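Local coordinates for choline binding protein PCPA (Streptococcus pneumoniae, PDB 4CP6), which is a pneumococcal surface antigen that probably attaches to cell-wall choline and presents a leucine-rich-repeat domain, perhaps for contacts with host surfaces, at residues I104-K109 with L128-D133; I153-F158 with L177-A182; N350-F355 with K380-I385; T374-K379 with K399-S404. One frame throughout, in Å; residues are numbered along the deposited sequence.

In the fold
Following the chain from the N terminus, contact 1 closes a loop of one repeat by pairing strand 106-107 with strand 130-131, and contact 2 does the same further on, where strand 152-153 meets strand 177-178. The two follow in series within one sheet and touch directly: I131 O lies 2.7 Å from G154 N, a probable hydrogen bond. Contact 3, in the second leucine-rich-repeat region, lies about 36 Å from contact 2, centre to centre. It joins 350-355 to the loop 380-385. Contact 4 crosses it: 374-379 lies between the segments of contact 3, and 380-385 between 374-379 and 399-404. It ties strand 377-378 to helix 396-405 near the C-terminal end.

Contact 1: I104-K109 with L128-D133; sequences IKKIQK and LEKIED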
loop_
_atom_site.group_PDB
_atom_site.type_symbol
_atom_site.label_atom_id
_atom_site.label_comp_id
_atom_site.label_asym_id
_atom_site.label_seq_id
_atom_site.Cartn_x
_atom_site.Cartn_y
_atom_site.Cartn_z
ATOM N N ILE A 104 23.314 -15.816 -6.927
ATOM C CA ILE A 104 22.091 -15.144 -7.429
ATOM C C ILE A 104 22.192 -13.620 -7.252
ATOM O O ILE A 104 22.268 -13.148 -6.117
ATOM C CB ILE A 104 20.828 -15.700 -6.754
ATOM C CG1 ILE A 104 20.672 -17.228 -6.969
ATOM C CG2 ILE A 104 19.546 -14.922 -7.196
ATOM C CD1 ILE A 104 20.499 -17.705 -8.477
ATOM N N LYS A 105 22.186 -12.881 -8.354
ATOM C CA LYS A 105 22.236 -11.424 -8.330
ATOM C C LYS A 105 20.854 -10.787 -8.536
ATOM O O LYS A 105 20.669 -9.632 -8.174
ATOM C CB LYS A 105 23.199 -10.910 -9.405
ATOM C CG LYS A 105 23.583 -9.444 -9.160
ATOM C CD LYS A 105 24.806 -9.033 -9.963
ATOM C CE LYS A 105 25.098 -7.560 -9.793
ATOM N NZ LYS A 105 26.461 -7.198 -10.276
ATOM N N LYS A 106 19.912 -11.494 -9.170
ATOM C CA LYS A 106 18.594 -10.933 -9.432
ATOM C C LYS A 106 17.547 -11.993 -9.297
ATOM O O LYS A 106 17.749 -13.120 -9.756
ATOM C CB LYS A 106 18.551 -10.348 -10.852
ATOM C CG LYS A 106 17.232 -9.660 -11.194
ATOM C CD LYS A 106 17.375 -8.580 -12.250
ATOM C CE LYS A 106 17.613 -9.130 -13.630
ATOM N NZ LYS A 106 17.467 -8.086 -14.685
ATOM N N ILE A 107 16.418 -11.643 -8.714
ATOM C CA ILE A 107 15.202 -12.450 -8.681
ATOM C C ILE A 107 14.249 -11.714 -9.611
ATOM O O ILE A 107 13.867 -10.564 -9.343
ATOM C CB ILE A 107 14.623 -12.649 -7.271
ATOM C CG1 ILE A 107 15.593 -13.514 -6.418
ATOM C CG2 ILE A 107 13.232 -13.323 -7.396
ATOM C CD1 ILE A 107 15.301 -13.498 -4.877
ATOM N N GLN A 108 13.950 -12.307 -10.754
ATOM C CA GLN A 108 13.062 -11.714 -11.748
ATOM C C GLN A 108 11.618 -11.633 -11.242
ATOM O O GLN A 108 11.257 -12.239 -10.222
ATOM C CB GLN A 108 13.120 -12.517 -13.054
ATOM C CG GLN A 108 14.473 -12.379 -13.757
ATOM C CD GLN A 108 14.633 -13.294 -14.947
ATOM O OE1 GLN A 108 15.778 -13.611 -15.382
ATOM N NE2 GLN A 108 13.522 -13.748 -15.490
ATOM N N LYS A 109 10.775 -10.900 -11.985
ATOM C CA LYS A 109 9.379 -10.718 -11.577
ATOM C C LYS A 109 8.697 -12.056 -11.353
ATOM O O LYS A 109 8.893 -12.992 -12.144
ATOM C CB LYS A 109 8.569 -9.884 -12.591
ATOM C CG LYS A 109 8.616 -10.385 -14.013
ATOM C CD LYS A 109 7.921 -9.406 -14.957
ATOM C CE LYS A 109 7.809 -10.040 -16.318
ATOM N NZ LYS A 109 6.875 -9.292 -17.202
ATOM N N LEU A 128 22.826 -10.835 -4.106
ATOM C CA LEU A 128 21.488 -10.405 -4.526
ATOM C C LEU A 128 21.385 -8.875 -4.542
ATOM O O LEU A 128 21.493 -8.263 -3.478
ATOM C CB LEU A 128 20.406 -11.016 -3.643
ATOM C CG LEU A 128 18.977 -10.628 -4.037
ATOM C CD1 LEU A 128 18.580 -11.248 -5.400
ATOM C CD2 LEU A 128 18.018 -11.007 -2.964
ATOM N N GLU A 129 21.150 -8.280 -5.705
ATOM C CA GLU A 129 21.061 -6.825 -5.837
ATOM C C GLU A 129 19.620 -6.351 -6.044
ATOM O O GLU A 129 19.285 -5.238 -5.587
ATOM C CB GLU A 129 21.941 -6.386 -7.020
ATOM C CG GLU A 129 21.975 -4.891 -7.301
ATOM C CD GLU A 129 22.824 -4.532 -8.501
ATOM O OE1 GLU A 129 24.067 -4.633 -8.397
ATOM O OE2 GLU A 129 22.245 -4.190 -9.556
ATOM N N LYS A 130 18.800 -7.142 -6.768
ATOM C CA LYS A 130 17.445 -6.699 -7.104
ATOM C C LYS A 130 16.444 -7.830 -6.910
ATOM O O LYS A 130 16.697 -8.950 -7.357
ATOM C CB LYS A 130 17.362 -6.276 -8.604
ATOM C CG LYS A 130 18.228 -5.082 -9.026
ATOM C CD LYS A 130 18.019 -4.749 -10.529
ATOM C CE LYS A 130 18.845 -3.550 -10.961
ATOM N NZ LYS A 130 18.611 -3.225 -12.410
ATOM N N ILE A 131 15.315 -7.523 -6.266
ATOM C CA ILE A 131 14.154 -8.389 -6.178
ATOM C C ILE A 131 13.129 -7.631 -7.030
ATOM O O ILE A 131 12.697 -6.533 -6.645
ATOM C CB ILE A 131 13.659 -8.581 -4.721
ATOM C CG1 ILE A 131 14.679 -9.361 -3.890
ATOM C CG2 ILE A 131 12.283 -9.297 -4.717
ATOM C CD1 ILE A 131 14.323 -9.396 -2.376
ATOM N N GLU A 132 12.753 -8.205 -8.178
ATOM C CA GLU A 132 11.844 -7.534 -9.087
ATOM C C GLU A 132 10.383 -7.701 -8.691
ATOM O O GLU A 132 10.062 -8.337 -7.681
ATOM C CB GLU A 132 12.133 -7.947 -10.537
ATOM C CG GLU A 132 13.390 -7.257 -11.085
ATOM C CD GLU A 132 13.249 -5.754 -11.290
ATOM O OE1 GLU A 132 12.096 -5.267 -11.348
ATOM O OE2 GLU A 132 14.297 -5.083 -11.461
ATOM N N ASP A 133 9.494 -7.062 -9.464
ATOM C CA ASP A 133 8.095 -6.959 -9.140
ATOM C C ASP A 133 7.444 -8.255 -8.773
ATOM O O ASP A 133 7.641 -9.261 -9.454
ATOM C CB ASP A 133 7.312 -6.317 -10.288
ATOM C CG ASP A 133 7.812 -4.950 -10.718
ATOM O OD1 ASP A 133 8.692 -4.377 -10.017
ATOM O OD2 ASP A 133 7.217 -4.376 -11.637
HETATM O O HOH W 1 18.771 -5.677 -14.018
HETATM O O HOH W 2 16.158 -5.801 -13.265
#
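E129 N donates to K105 O (2.9 Å), coming from above the carbonyl plane, while K130 N adds a weak bond to the same oxygen. Further along, I107 N reaches K130 O (3.0 Å) and E132 N reaches I107 O (2.9 Å). The two strands therefore run parallel, and the bonds of I107 bracket its pairing with I131.

Over the sheet face carrying K106 and K130, long polar side chains suit a surface that is partly open to solvent. K105 and E129 lie side by side, pointing the same way, and end in a long salt bridge (NZ to OE1, 4.0 Å). The ammonium of K106 is linked by one water to K130 NZ and by another to E132 OE2; the nearby carboxylate may ease the repulsion between the two lysines.

On the other face the residues are branched and apolar. In L128, chi1 (-179°) sets CG beside the carbonyl carbon and chi2 (68°) places CD1, which lies 3.9 Å from I107 CG1. I107 CD1 also approaches I131 CG1 (4.3 Å), and I104 CG2 approaches L128 CD1 (4.2 Å). Outside the pair, I107 packs on F112 and A135. Such stacking of equivalent isoleucines from one turn to the next is characteristic of the leucine-rich-repeat solenoid.

Contact 2: I153-F158 with L177-A182; sequences IGTSAF and LISHEA
S179 N donates to I153 O (2.9 Å) and S156 N to H180 O (2.9 Å), two backbone bonds that join the segments near either end of their turns. I153 N also donates to L177 O, giving the parallel register of I153 with I178, and F158 N reaches A182 O.

Between these bonds, T155 OG1 and S179 OG meet at 2.8 Å, and either oxygen could be the donor. S179 is modelled in two conformers; the link holds in the one with OG anti to the backbone N (chi1 -165°) and is doubtful in the other. Small hydroxyl residues suit this spot because they can bond to each other where the two segments run close together.

I153 CG2 packs against A182 CB (3.9 Å) and I178 CG2 (4.2 Å); the small methyl of A182 lets the following turn lie close. F158 CB rests near A182 O, and its ring meets that of F136 nearly parallel.

Each segment folds into a type II turn, 154-157 and 179-182, closed by a bond from A157 N to G154 O in the first and from A182 N to S179 O in the second. The turns are stacked in step. D133 OD1 accepts from T155 N and so holds the turn that presents the T155 hydroxyl. At the outer end a water bridges S156 OG and E181 OE1.

The contact thus rests mainly on backbone bonds between successive turns, with the methyls of I153 and A182 on the apolar side and a hydroxyl link that depends on the conformer of S179.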
loop_
_atom_site.group_PDB
_atom_site.type_symbol
_atom_site.label_atom_id
_atom_site.label_comp_id
_atom_site.label_asym_id
_atom_site.label_seq_id
_atom_site.Cartn_x
_atom_site.Cartn_y
_atom_site.Cartn_z
ATOM N N ILE A 153 13.901 -3.192 -4.183
ATOM C CA ILE A 153 12.745 -4.085 -4.004
ATOM C C ILE A 153 11.645 -3.566 -4.919
ATOM O O ILE A 153 11.254 -2.399 -4.790
ATOM C CB ILE A 153 12.276 -4.132 -2.544
ATOM C CG1 ILE A 153 13.355 -4.791 -1.662
ATOM C CG2 ILE A 153 10.892 -4.837 -2.434
ATOM C CD1 ILE A 153 13.000 -4.784 -0.168
ATOM N N GLY A 154 11.186 -4.406 -5.841
ATOM C CA GLY A 154 10.180 -4.056 -6.827
ATOM C C GLY A 154 8.748 -3.950 -6.340
ATOM O O GLY A 154 8.440 -4.209 -5.181
ATOM N N THR A 155 7.874 -3.517 -7.272
ATOM C CA THR A 155 6.473 -3.257 -7.003
ATOM C C THR A 155 5.793 -4.495 -6.473
ATOM O O THR A 155 5.943 -5.576 -7.032
ATOM C CB THR A 155 5.818 -2.754 -8.260
ATOM O OG1 THR A 155 6.423 -1.489 -8.568
ATOM C CG2 THR A 155 4.304 -2.577 -8.116
ATOM N N SER A 156 5.044 -4.337 -5.374
ATOM C CA SER A 156 4.245 -5.424 -4.814
ATOM C C SER A 156 5.092 -6.666 -4.516
ATOM O O SER A 156 4.558 -7.787 -4.511
ATOM C CB SER A 156 3.093 -5.760 -5.765
ATOM O OG SER A 156 2.200 -4.655 -5.805
ATOM N N ALA A 157 6.395 -6.481 -4.224
ATOM C CA ALA A 157 7.256 -7.661 -4.047
ATOM C C ALA A 157 6.803 -8.648 -3.000
ATOM O O ALA A 157 6.954 -9.852 -3.224
ATOM C CB ALA A 157 8.701 -7.245 -3.762
ATOM N N PHE A 158 6.257 -8.199 -1.869
ATOM C CA PHE A 158 5.808 -9.126 -0.823
ATOM C C PHE A 158 4.316 -9.025 -0.598
ATOM O O PHE A 158 3.809 -9.598 0.361
ATOM C CB PHE A 158 6.560 -8.869 0.515
ATOM C CG PHE A 158 8.035 -9.148 0.410
ATOM C CD1 PHE A 158 8.528 -10.438 0.579
ATOM C CD2 PHE A 158 8.930 -8.138 0.063
ATOM C CE1 PHE A 158 9.891 -10.715 0.440
ATOM C CE2 PHE A 158 10.300 -8.416 -0.090
ATOM C CZ PHE A 158 10.765 -9.711 0.081
ATOM N N LEU A 177 15.907 1.662 -2.554
ATOM C CA LEU A 177 14.580 1.937 -3.089
ATOM C C LEU A 177 13.657 0.779 -2.790
ATOM O O LEU A 177 14.005 -0.380 -3.064
ATOM C CB LEU A 177 14.691 2.203 -4.597
ATOM C CG LEU A 177 13.386 2.687 -5.297
ATOM C CD1 LEU A 177 13.719 3.353 -6.611
ATOM C CD2 LEU A 177 12.426 1.532 -5.587
ATOM N N ILE A 178 12.469 1.087 -2.260
ATOM C CA ILE A 178 11.418 0.088 -2.007
ATOM C C ILE A 178 10.231 0.618 -2.786
ATOM O O ILE A 178 9.740 1.716 -2.497
ATOM C CB ILE A 178 11.071 -0.115 -0.525
ATOM C CG1 ILE A 178 12.335 -0.353 0.312
ATOM C CG2 ILE A 178 10.083 -1.274 -0.414
ATOM C CD1 ILE A 178 12.051 -0.526 1.824
ATOM N N SER A 179 9.768 -0.148 -3.778
ATOM C CA SER A 179 8.735 0.286 -4.695
ATOM C C SER A 179 7.289 0.205 -4.162
ATOM O O SER A 179 7.005 -0.328 -3.087
ATOM C CB SER A 179 8.888 -0.498 -5.990
ATOM O OG SER A 179 8.153 0.089 -7.046
ATOM N N HIS A 180 6.386 0.746 -4.959
ATOM C CA HIS A 180 4.944 0.825 -4.753
ATOM C C HIS A 180 4.394 -0.492 -4.203
ATOM O O HIS A 180 4.638 -1.566 -4.762
ATOM C CB HIS A 180 4.314 1.121 -6.135
ATOM C CG HIS A 180 2.822 1.288 -6.234
ATOM N ND1 HIS A 180 2.023 0.341 -6.864
ATOM C CD2 HIS A 180 2.061 2.359 -5.913
ATOM C CE1 HIS A 180 0.792 0.860 -6.871
ATOM N NE2 HIS A 180 0.771 2.076 -6.326
ATOM N N GLU A 181 3.623 -0.415 -3.108
ATOM C CA GLU A 181 2.897 -1.554 -2.530
ATOM C C GLU A 181 3.761 -2.758 -2.204
ATOM O O GLU A 181 3.220 -3.865 -2.071
ATOM C CB GLU A 181 1.720 -1.969 -3.444
ATOM C CG GLU A 181 0.746 -0.807 -3.633
ATOM C CD GLU A 181 -0.585 -1.096 -4.283
ATOM O OE1 GLU A 181 -0.962 -2.283 -4.331
ATOM O OE2 GLU A 181 -1.312 -0.127 -4.602
ATOM N N ALA A 182 5.060 -2.555 -1.958
ATOM C CA ALA A 182 5.910 -3.730 -1.673
ATOM C C ALA A 182 5.476 -4.499 -0.436
ATOM O O ALA A 182 5.697 -5.714 -0.375
ATOM C CB ALA A 182 7.360 -3.328 -1.555
HETATM O O HOH W 3 -0.074 -4.874 -4.367
#

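Contact 3: N350-F355 with K380-I385; sequences NSLPSF and KDTFAI
F355 N donates to D381 O (2.8 Å) from above the carbonyl plane, a backbone bond that joins the end of 350-355 to a loop without regular strand pairing. Beside it, S354 OG donates to D381 OD1 (2.7 Å) on the syn side of the carboxylate, and a short serine fits where the two segments come this close. D381 places CG between its backbone N and carbonyl carbon (chi1 57°), the crowded position, and its other oxygen, OD2, lies over one face of the F355 ring, 3.6 Å from CZ.

T382 OG1 lies 3.0 Å from P353 O and 3.1 Å from L352 O, two acceptors competing for one proton, and OG1 also accepts from K379 N. The threonine methyl serves the apolar side: CG2 packs on L352 CB (3.5 Å). L352 CD1 then approaches F383 CZ (3.7 Å) obliquely, a branched side chain against a broad ring.

The F355 ring stacks on H332. F383 sets the loop 380-385 in the fold: it touches L352, I367 of strand 366-369 and L402 of helix 396-405, and sits edge-to-face with F391. T382 and A384 bond by backbone to L357 of strand 357-358.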
loop_
_atom_site.group_PDB
_atom_site.type_symbol
_atom_site.label_atom_id
_atom_site.label_comp_id
_atom_site.label_asym_id
_atom_site.label_seq_id
_atom_site.Cartn_x
_atom_site.Cartn_y
_atom_site.Cartn_z
ATOM N N ASN A 350 -18.120 26.778 -3.364
ATOM C CA ASN A 350 -19.295 27.213 -4.132
ATOM C C ASN A 350 -19.659 26.273 -5.268
ATOM O O ASN A 350 -20.585 26.564 -6.014
ATOM C CB ASN A 350 -19.095 28.642 -4.671
ATOM C CG ASN A 350 -17.868 28.807 -5.538
ATOM O OD1 ASN A 350 -17.589 28.016 -6.433
ATOM N ND2 ASN A 350 -17.100 29.849 -5.296
ATOM N N SER A 351 -18.929 25.162 -5.428
ATOM C CA SER A 351 -19.199 24.207 -6.485
ATOM C C SER A 351 -19.008 22.829 -5.881
ATOM O O SER A 351 -17.953 22.551 -5.302
ATOM C CB SER A 351 -18.243 24.437 -7.649
ATOM O OG SER A 351 -18.433 23.460 -8.656
ATOM N N LEU A 352 -20.049 22.000 -5.938
ATOM C CA LEU A 352 -19.966 20.648 -5.392
ATOM C C LEU A 352 -19.884 19.672 -6.526
ATOM O O LEU A 352 -20.761 19.672 -7.403
ATOM C CB LEU A 352 -21.118 20.325 -4.455
ATOM C CG LEU A 352 -21.340 21.300 -3.295
ATOM C CD1 LEU A 352 -22.488 20.842 -2.443
ATOM C CD2 LEU A 352 -20.089 21.413 -2.422
ATOM N N PRO A 353 -18.809 18.867 -6.571
ATOM C CA PRO A 353 -18.622 17.972 -7.711
ATOM C C PRO A 353 -19.496 16.737 -7.696
ATOM O O PRO A 353 -20.179 16.439 -6.707
ATOM C CB PRO A 353 -17.140 17.603 -7.612
ATOM C CG PRO A 353 -16.861 17.619 -6.152
ATOM C CD PRO A 353 -17.702 18.741 -5.596
ATOM N N SER A 354 -19.440 15.971 -8.792
ATOM C CA SER A 354 -20.135 14.713 -8.877
ATOM C C SER A 354 -19.564 13.782 -7.823
ATOM O O SER A 354 -18.362 13.835 -7.512
ATOM C CB SER A 354 -19.855 14.082 -10.239
ATOM O OG SER A 354 -20.533 14.828 -11.237
ATOM N N PHE A 355 -20.399 12.887 -7.302
ATOM C CA PHE A 355 -19.974 11.809 -6.391
ATOM C C PHE A 355 -19.380 12.319 -5.076
ATOM O O PHE A 355 -18.553 11.643 -4.450
ATOM C CB PHE A 355 -18.983 10.858 -7.102
ATOM C CG PHE A 355 -19.512 10.320 -8.416
ATOM C CD1 PHE A 355 -20.688 9.589 -8.460
ATOM C CD2 PHE A 355 -18.855 10.591 -9.606
ATOM C CE1 PHE A 355 -21.177 9.090 -9.671
ATOM C CE2 PHE A 355 -19.352 10.106 -10.824
ATOM C CZ PHE A 355 -20.502 9.355 -10.840
ATOM N N LYS A 380 -26.380 16.716 -10.624
ATOM C CA LYS A 380 -27.429 15.789 -10.238
ATOM C C LYS A 380 -26.907 14.553 -9.504
ATOM O O LYS A 380 -27.665 13.902 -8.785
ATOM C CB LYS A 380 -28.276 15.390 -11.439
ATOM C CG LYS A 380 -29.225 16.532 -11.784
ATOM C CD LYS A 380 -30.084 16.200 -12.961
ATOM C CE LYS A 380 -31.015 17.341 -13.280
ATOM N NZ LYS A 380 -31.552 17.170 -14.663
ATOM N N ASP A 381 -25.602 14.254 -9.652
ATOM C CA ASP A 381 -24.993 13.136 -8.937
ATOM C C ASP A 381 -24.043 13.586 -7.838
ATOM O O ASP A 381 -23.245 12.778 -7.356
ATOM C CB ASP A 381 -24.330 12.140 -9.905
ATOM C CG ASP A 381 -23.281 12.763 -10.782
ATOM O OD1 ASP A 381 -22.978 13.953 -10.593
ATOM O OD2 ASP A 381 -22.717 12.040 -11.630
ATOM N N THR A 382 -24.110 14.863 -7.412
ATOM C CA THR A 382 -23.293 15.310 -6.277
ATOM C C THR A 382 -23.680 14.502 -5.027
ATOM O O THR A 382 -22.804 13.994 -4.310
ATOM C CB THR A 382 -23.525 16.801 -6.050
ATOM O OG1 THR A 382 -22.944 17.526 -7.138
ATOM C CG2 THR A 382 -22.925 17.296 -4.734
ATOM N N PHE A 383 -24.986 14.417 -4.760
ATOM C CA PHE A 383 -25.514 13.723 -3.590
ATOM C C PHE A 383 -26.281 12.481 -3.970
ATOM O O PHE A 383 -27.097 12.500 -4.909
ATOM C CB PHE A 383 -26.490 14.667 -2.847
ATOM C CG PHE A 383 -25.816 15.876 -2.255
ATOM C CD1 PHE A 383 -25.024 15.767 -1.119
ATOM C CD2 PHE A 383 -26.003 17.143 -2.810
ATOM C CE1 PHE A 383 -24.385 16.888 -0.582
ATOM C CE2 PHE A 383 -25.411 18.273 -2.233
ATOM C CZ PHE A 383 -24.607 18.136 -1.125
ATOM N N ALA A 384 -26.075 11.411 -3.217
ATOM C CA ALA A 384 -26.882 10.207 -3.277
ATOM C C ALA A 384 -27.093 9.876 -1.812
ATOM O O ALA A 384 -26.312 9.135 -1.182
ATOM C CB ALA A 384 -26.170 9.080 -4.011
ATOM N N ILE A 385 -28.089 10.551 -1.226
ATOM C CA ILE A 385 -28.299 10.523 0.214
ATOM C C ILE A 385 -29.748 10.215 0.591
ATOM O O ILE A 385 -30.654 10.376 -0.240
ATOM C CB ILE A 385 -27.883 11.900 0.813
ATOM C CG1 ILE A 385 -28.769 13.069 0.294
ATOM C CG2 ILE A 385 -26.386 12.188 0.560
ATOM C CD1 ILE A 385 -28.533 14.412 1.024
#

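Contact 4: T374-K379 with K399-S404; sequences TEFSVK and KDVLKS
V401 projects from helix 396-405 as a bump whose two methyls settle against F376 and V378. CG1 does most of the touching: it stands 3.8 Å from V378 CG2 and 4.2 Å from F376 CD2, where it meets the phenyl ring at its edge, near the ring plane. CG2 lies 3.7 Å from F376 O, which CG1 also approaches. With CG1 anti to its backbone N (chi1 167°), V401 lays that branch in the hollow between the ring and the valine. A beta-branched residue suits this place, since it is short and wide and covers two neighbours at once.

One helix position on, L402 reaches across to the same valine, its CD2 lying 4.1 Å from V378 CG2, the methyl shared by V401 CG1 and L402 CD2. V401 points toward the strand and L402 does not, yet the longer leucine still brings CD2 to V378. No hydrogen bond joins the two segments; they meet through apolar groups, with the F376 carbonyl against the valine methyls.

The arrangement belongs to the C-terminal end of the leucine-rich-repeat solenoid, where helix 396-405 packs against the last turns. The weakly bonded strand 377-378 pairs with strand 351-352, and V378 points from it toward the helix.

Beyond the two segments, F376 also lies on I369 of strand 366-369 and on I398, which belongs to the same helix as V401. L402 continues the apolar surface onto I369 and I412, and V378 touches N405 near the helix end.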
loop_
_atom_site.group_PDB
_atom_site.type_symbol
_atom_site.label_atom_id
_atom_site.label_comp_id
_atom_site.label_asym_id
_atom_site.label_seq_id
_atom_site.Cartn_x
_atom_site.Cartn_y
_atom_site.Cartn_z
ATOM N N THR A 374 -23.915 33.674 -5.753
ATOM C CA THR A 374 -25.069 33.713 -6.652
ATOM C C THR A 374 -24.881 32.662 -7.769
ATOM O O THR A 374 -25.840 32.327 -8.466
ATOM C CB THR A 374 -25.251 35.136 -7.243
ATOM O OG1 THR A 374 -24.031 35.545 -7.873
ATOM C CG2 THR A 374 -25.665 36.164 -6.186
ATOM N N GLU A 375 -23.641 32.126 -7.907
ATOM C CA GLU A 375 -23.244 31.137 -8.918
ATOM C C GLU A 375 -23.091 29.712 -8.351
ATOM O O GLU A 375 -22.561 28.838 -9.050
ATOM C CB GLU A 375 -21.903 31.554 -9.581
ATOM C CG GLU A 375 -21.750 33.027 -9.947
ATOM C CD GLU A 375 -22.746 33.585 -10.946
ATOM O OE1 GLU A 375 -22.745 33.122 -12.110
ATOM O OE2 GLU A 375 -23.510 34.503 -10.571
ATOM N N PHE A 376 -23.553 29.466 -7.103
ATOM C CA PHE A 376 -23.433 28.160 -6.423
ATOM C C PHE A 376 -23.893 27.034 -7.332
ATOM O O PHE A 376 -24.987 27.115 -7.879
ATOM C CB PHE A 376 -24.288 28.163 -5.144
ATOM C CG PHE A 376 -24.064 26.945 -4.277
ATOM C CD1 PHE A 376 -22.966 26.867 -3.434
ATOM C CD2 PHE A 376 -24.932 25.867 -4.330
ATOM C CE1 PHE A 376 -22.735 25.735 -2.661
ATOM C CE2 PHE A 376 -24.705 24.741 -3.539
ATOM C CZ PHE A 376 -23.598 24.676 -2.735
ATOM N N SER A 377 -23.093 25.961 -7.459
ATOM C CA SER A 377 -23.475 24.865 -8.324
ATOM C C SER A 377 -23.377 23.483 -7.679
ATOM O O SER A 377 -22.484 23.202 -6.863
ATOM C CB SER A 377 -22.677 24.919 -9.623
ATOM O OG SER A 377 -21.310 24.635 -9.398
ATOM N N VAL A 378 -24.291 22.607 -8.106
ATOM C CA VAL A 378 -24.459 21.223 -7.652
ATOM C C VAL A 378 -24.752 20.427 -8.925
ATOM O O VAL A 378 -25.464 20.929 -9.812
ATOM C CB VAL A 378 -25.684 21.143 -6.684
ATOM C CG1 VAL A 378 -25.994 19.714 -6.252
ATOM C CG2 VAL A 378 -25.469 22.030 -5.454
ATOM N N LYS A 379 -24.267 19.185 -9.001
ATOM C CA LYS A 379 -24.610 18.308 -10.122
ATOM C C LYS A 379 -25.693 17.360 -9.667
ATOM O O LYS A 379 -25.886 17.154 -8.451
ATOM C CB LYS A 379 -23.383 17.497 -10.599
ATOM C CG LYS A 379 -22.207 18.347 -11.112
ATOM C CD LYS A 379 -22.546 19.105 -12.394
ATOM C CE LYS A 379 -21.315 19.483 -13.186
ATOM N NZ LYS A 379 -21.629 20.450 -14.276
ATOM N N LYS A 399 -31.320 27.142 -2.340
ATOM C CA LYS A 399 -32.393 26.165 -2.190
ATOM C C LYS A 399 -32.898 25.762 -3.588
ATOM O O LYS A 399 -33.133 24.577 -3.829
ATOM C CB LYS A 399 -33.535 26.767 -1.320
ATOM C CG LYS A 399 -34.779 25.895 -1.248
ATOM C CD LYS A 399 -35.690 26.319 -0.101
ATOM C CE LYS A 399 -36.919 25.449 -0.006
ATOM N NZ LYS A 399 -37.593 25.674 1.300
ATOM N N ASP A 400 -33.068 26.737 -4.508
ATOM C CA ASP A 400 -33.536 26.432 -5.869
ATOM C C ASP A 400 -32.558 25.523 -6.591
ATOM O O ASP A 400 -32.956 24.596 -7.302
ATOM C CB ASP A 400 -33.736 27.714 -6.704
ATOM C CG ASP A 400 -34.831 28.639 -6.209
ATOM O OD1 ASP A 400 -35.714 28.171 -5.458
ATOM O OD2 ASP A 400 -34.813 29.823 -6.598
ATOM N N VAL A 401 -31.258 25.801 -6.430
ATOM C CA VAL A 401 -30.234 24.957 -7.059
ATOM C C VAL A 401 -30.321 23.524 -6.492
ATOM O O VAL A 401 -30.335 22.532 -7.257
ATOM C CB VAL A 401 -28.831 25.576 -6.857
ATOM C CG1 VAL A 401 -27.745 24.566 -7.225
ATOM C CG2 VAL A 401 -28.690 26.865 -7.671
ATOM N N LEU A 402 -30.425 23.389 -5.175
ATOM C CA LEU A 402 -30.577 22.042 -4.594
ATOM C C LEU A 402 -31.837 21.337 -5.067
ATOM O O LEU A 402 -31.757 20.186 -5.497
ATOM C CB LEU A 402 -30.590 22.085 -3.074
ATOM C CG LEU A 402 -29.264 22.294 -2.390
ATOM C CD1 LEU A 402 -29.474 22.452 -0.900
ATOM C CD2 LEU A 402 -28.290 21.093 -2.651
ATOM N N LYS A 403 -33.006 22.010 -5.029
ATOM C CA LYS A 403 -34.244 21.383 -5.470
ATOM C C LYS A 403 -34.172 20.897 -6.908
ATOM O O LYS A 403 -34.800 19.894 -7.255
ATOM C CB LYS A 403 -35.411 22.363 -5.375
ATOM C CG LYS A 403 -35.876 22.637 -3.955
ATOM C CD LYS A 403 -36.904 23.769 -3.915
ATOM C CE LYS A 403 -38.333 23.297 -4.065
ATOM N NZ LYS A 403 -39.303 24.359 -3.686
ATOM N N SER A 404 -33.449 21.642 -7.758
ATOM C CA SER A 404 -33.365 21.305 -9.160
ATOM C C SER A 404 -32.430 20.114 -9.431
ATOM O O SER A 404 -32.584 19.433 -10.447
ATOM C CB SER A 404 -32.888 22.516 -9.941
ATOM O OG SER A 404 -32.865 22.230 -11.323
#